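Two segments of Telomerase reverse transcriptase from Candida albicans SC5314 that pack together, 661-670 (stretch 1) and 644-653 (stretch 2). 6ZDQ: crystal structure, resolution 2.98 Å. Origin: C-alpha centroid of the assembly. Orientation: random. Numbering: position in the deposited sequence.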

# COMPACT_ATOMS: atom_id res chain seq x y z
N GLY A 661 1.04 -12.69 36.33
CA GLY A 661 1.08 -11.28 35.98
C GLY A 661 -0.15 -10.77 35.26
O GLY A 661 -0.21 -9.60 34.90
N ALA A 662 -1.12 -11.65 35.02
CA ALA A 662 -2.37 -11.22 34.39
C ALA A 662 -3.06 -10.10 35.16
O ALA A 662 -3.52 -9.14 34.52
CB ALA A 662 -3.30 -12.42 34.20
N PRO A 663 -3.19 -10.14 36.49
CA PRO A 663 -3.70 -8.95 37.19
C PRO A 663 -2.81 -7.74 37.03
O PRO A 663 -3.31 -6.61 36.98
CB PRO A 663 -3.78 -9.41 38.66
CG PRO A 663 -3.85 -10.89 38.59
CD PRO A 663 -3.01 -11.27 37.42
N GLU A 664 -1.49 -7.94 36.94
CA GLU A 664 -0.58 -6.82 36.72
C GLU A 664 -0.78 -6.22 35.33
O GLU A 664 -0.73 -5.00 35.17
CB GLU A 664 0.87 -7.27 36.91
CG GLU A 664 1.24 -7.68 38.34
CD GLU A 664 0.74 -9.06 38.72
OE1 GLU A 664 -0.49 -9.27 38.75
OE2 GLU A 664 1.58 -9.94 39.00
N LEU A 665 -1.01 -7.07 34.33
CA LEU A 665 -1.21 -6.56 32.97
C LEU A 665 -2.50 -5.76 32.86
O LEU A 665 -2.53 -4.71 32.20
CB LEU A 665 -1.22 -7.72 31.97
CG LEU A 665 -1.39 -7.31 30.51
CD1 LEU A 665 -0.26 -6.41 30.08
CD2 LEU A 665 -1.47 -8.54 29.62
N LEU A 666 -3.58 -6.23 33.49
CA LEU A 666 -4.82 -5.46 33.50
C LEU A 666 -4.65 -4.14 34.25
O LEU A 666 -5.16 -3.11 33.81
CB LEU A 666 -5.95 -6.29 34.10
CG LEU A 666 -7.31 -5.61 34.17
CD1 LEU A 666 -7.67 -4.99 32.83
CD2 LEU A 666 -8.38 -6.60 34.61
N ASN A 667 -3.93 -4.17 35.38
CA ASN A 667 -3.67 -2.94 36.12
C ASN A 667 -2.95 -1.92 35.25
O ASN A 667 -3.19 -0.71 35.40
CB ASN A 667 -2.84 -3.26 37.37
CG ASN A 667 -2.71 -2.06 38.29
OD1 ASN A 667 -3.61 -1.22 38.38
ND2 ASN A 667 -1.58 -1.98 38.99
N CYS A 668 -2.08 -2.37 34.35
CA CYS A 668 -1.42 -1.45 33.43
C CYS A 668 -2.42 -0.87 32.43
O CYS A 668 -2.33 0.31 32.07
CB CYS A 668 -0.28 -2.17 32.70
SG CYS A 668 0.50 -1.19 31.40
N ILE A 669 -3.36 -1.69 31.96
CA ILE A 669 -4.36 -1.21 31.00
C ILE A 669 -5.21 -0.11 31.62
O ILE A 669 -5.46 0.93 31.00
CB ILE A 669 -5.24 -2.38 30.51
CG1 ILE A 669 -4.38 -3.43 29.79
CG2 ILE A 669 -6.35 -1.87 29.61
CD1 ILE A 669 -5.16 -4.62 29.30
N LYS A 670 -5.67 -0.33 32.85
CA LYS A 670 -6.53 0.66 33.52
C LYS A 670 -5.80 1.98 33.71
O LYS A 670 -6.37 3.05 33.47
CB LYS A 670 -7.02 0.11 34.86
CG LYS A 670 -7.76 -1.21 34.75
CD LYS A 670 -8.45 -1.57 36.05
CE LYS A 670 -7.45 -1.79 37.18
NZ LYS A 670 -8.13 -2.13 38.46
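Stretch 2 (644-653) ISNYTIVKYV

Residues 644-653 form an uninterrupted stretch of α-helix, part of a longer helix that extends in both directions, and they pack against the helix that starts at Ala662, just after the N-cap residue Gly661. The two helices run nearly antiparallel, with an angle of 155° between their N-to-C directions and a closest axial approach of 10.2 Å. The register follows from this direction: Ser645 lies near Ile669, where CA of Ser645 is 7.1 Å from CA of Ile669, and Ile649 lies near Ala662, with 6.7 Å between CA of Ile649 and CA of Ala662. No hydrogen bond crosses the interface, so the fit rests on the shapes of the side chains.

The central bump is Ile649. Its CA-to-CB bond points sideways, but the end of the side chain, with chi1 and chi2 both m, comes nearer to the opposing helix and enters a hollow formed by Ala662, Leu665, Leu666 and Ile669. CD1 of Ile649 reaches the backbone at the floor of this hollow, 3.9 Å from N of Leu666 and 4.1 Å from O of Ala662. Around it, the same methyl lies 4.0 Å from CB of Leu666, 4.1 Å from CD2 of Leu665 and 4.3 Å from CD1 of Ile669.

Leu665 supplies a bump in the other direction. Its CB points toward stretch 2, and its t,p rotamer places CD2 against Thr648, Ile649 and Tyr652. The tightest of these contacts is between CD2 of Leu665 and CG of Tyr652, at 3.6 Å; CG2 of Thr648 is 4.1 Å from the same CD2. Thr648 can offer this methyl to the interface while its OG1 donates a 2.7 Å hydrogen bond to O of Ile644, one turn back in its own helix. CG2 of Thr648 also meets CD1 of Ile669 at 3.9 Å, and CG2 of Ile669 lies 4.0 Å from CB of Ser645, a small residue that closes this end of the contact.

At the other end, Tyr652 extends its ring, with chi1 t, along the start of the opposing helix. Its CE2 lies 3.8 Å from N of Ala662 and 4.1 Å from CB of Ala662, and its OH is 4.1 Å from CA of Gly661. Glycine at 661 is called for by its own backbone angles, phi 140° and psi 0°, at which a CB would be jammed against the preceding carbonyl O; an ideal CB on Gly661 would also lie 3.3 Å from OH of Tyr652, so the absence of a side chain leaves space beside the phenol as well. Beside the ring, CG1 of Val653 touches CB of Ala662 at 4.3 Å. Together the two stretches bury 427 Å².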

# COMPACT_ATOMS: atom_id res chain seq x y z
N ILE A 644 -11.39 -4.64 23.77
CA ILE A 644 -9.95 -4.69 23.52
C ILE A 644 -9.19 -5.04 24.80
O ILE A 644 -8.16 -5.73 24.74
CB ILE A 644 -9.45 -3.37 22.91
CG1 ILE A 644 -9.77 -2.19 23.82
CG2 ILE A 644 -10.06 -3.16 21.53
CD1 ILE A 644 -9.29 -0.86 23.28
N SER A 645 -9.67 -4.60 25.96
CA SER A 645 -8.99 -4.94 27.20
C SER A 645 -9.21 -6.41 27.57
O SER A 645 -8.31 -7.04 28.14
CB SER A 645 -9.46 -4.03 28.34
OG SER A 645 -10.87 -4.07 28.48
N ASN A 646 -10.38 -6.96 27.25
CA ASN A 646 -10.60 -8.39 27.45
C ASN A 646 -9.76 -9.21 26.48
O ASN A 646 -9.16 -10.22 26.87
CB ASN A 646 -12.08 -8.73 27.28
CG ASN A 646 -12.36 -10.21 27.43
OD1 ASN A 646 -12.52 -10.72 28.54
ND2 ASN A 646 -12.43 -10.92 26.31
N TYR A 647 -9.71 -8.80 25.21
CA TYR A 647 -8.89 -9.49 24.22
C TYR A 647 -7.43 -9.54 24.65
O TYR A 647 -6.74 -10.55 24.43
CB TYR A 647 -9.03 -8.82 22.86
CG TYR A 647 -8.20 -9.44 21.75
CD1 TYR A 647 -8.72 -10.47 20.98
CD2 TYR A 647 -6.91 -9.00 21.48
CE1 TYR A 647 -7.97 -11.05 19.96
CE2 TYR A 647 -6.16 -9.57 20.48
CZ TYR A 647 -6.69 -10.59 19.72
OH TYR A 647 -5.94 -11.16 18.71
N THR A 648 -6.93 -8.46 25.26
CA THR A 648 -5.54 -8.43 25.70
C THR A 648 -5.26 -9.48 26.76
O THR A 648 -4.22 -10.14 26.74
CB THR A 648 -5.20 -7.03 26.22
OG1 THR A 648 -5.52 -6.05 25.23
CG2 THR A 648 -3.72 -6.93 26.56
N ILE A 649 -6.19 -9.66 27.70
CA ILE A 649 -5.97 -10.61 28.79
C ILE A 649 -6.10 -12.04 28.29
O ILE A 649 -5.28 -12.91 28.64
CB ILE A 649 -6.92 -10.31 29.96
CG1 ILE A 649 -6.73 -8.87 30.44
CG2 ILE A 649 -6.69 -11.29 31.10
CD1 ILE A 649 -5.33 -8.58 30.94
N VAL A 650 -7.12 -12.33 27.48
CA VAL A 650 -7.30 -13.69 26.99
C VAL A 650 -6.17 -14.09 26.06
O VAL A 650 -5.79 -15.27 26.00
CB VAL A 650 -8.68 -13.86 26.32
CG1 VAL A 650 -9.80 -13.50 27.28
CG2 VAL A 650 -8.77 -13.04 25.04
N LYS A 651 -5.60 -13.14 25.31
CA LYS A 651 -4.47 -13.47 24.45
C LYS A 651 -3.17 -13.55 25.22
O LYS A 651 -2.25 -14.26 24.80
CB LYS A 651 -4.36 -12.45 23.31
CG LYS A 651 -5.40 -12.65 22.21
CD LYS A 651 -5.44 -14.10 21.76
CE LYS A 651 -6.53 -14.35 20.73
NZ LYS A 651 -6.22 -13.72 19.42
N TYR A 652 -3.06 -12.85 26.35
CA TYR A 652 -1.88 -12.99 27.19
C TYR A 652 -1.85 -14.35 27.88
O TYR A 652 -0.80 -14.99 27.96
CB TYR A 652 -1.83 -11.87 28.23
CG TYR A 652 -0.77 -12.07 29.29
CD1 TYR A 652 0.57 -11.83 29.02
CD2 TYR A 652 -1.11 -12.51 30.57
CE1 TYR A 652 1.54 -12.02 29.99
CE2 TYR A 652 -0.15 -12.70 31.54
CZ TYR A 652 1.18 -12.45 31.24
OH TYR A 652 2.14 -12.64 32.21
N VAL A 653 -3.00 -14.80 28.39
CA VAL A 653 -3.05 -16.10 29.05
C VAL A 653 -2.94 -17.23 28.04
O VAL A 653 -2.48 -18.33 28.38
CB VAL A 653 -4.32 -16.21 29.92
CG1 VAL A 653 -4.37 -15.10 30.95
CG2 VAL A 653 -5.57 -16.20 29.05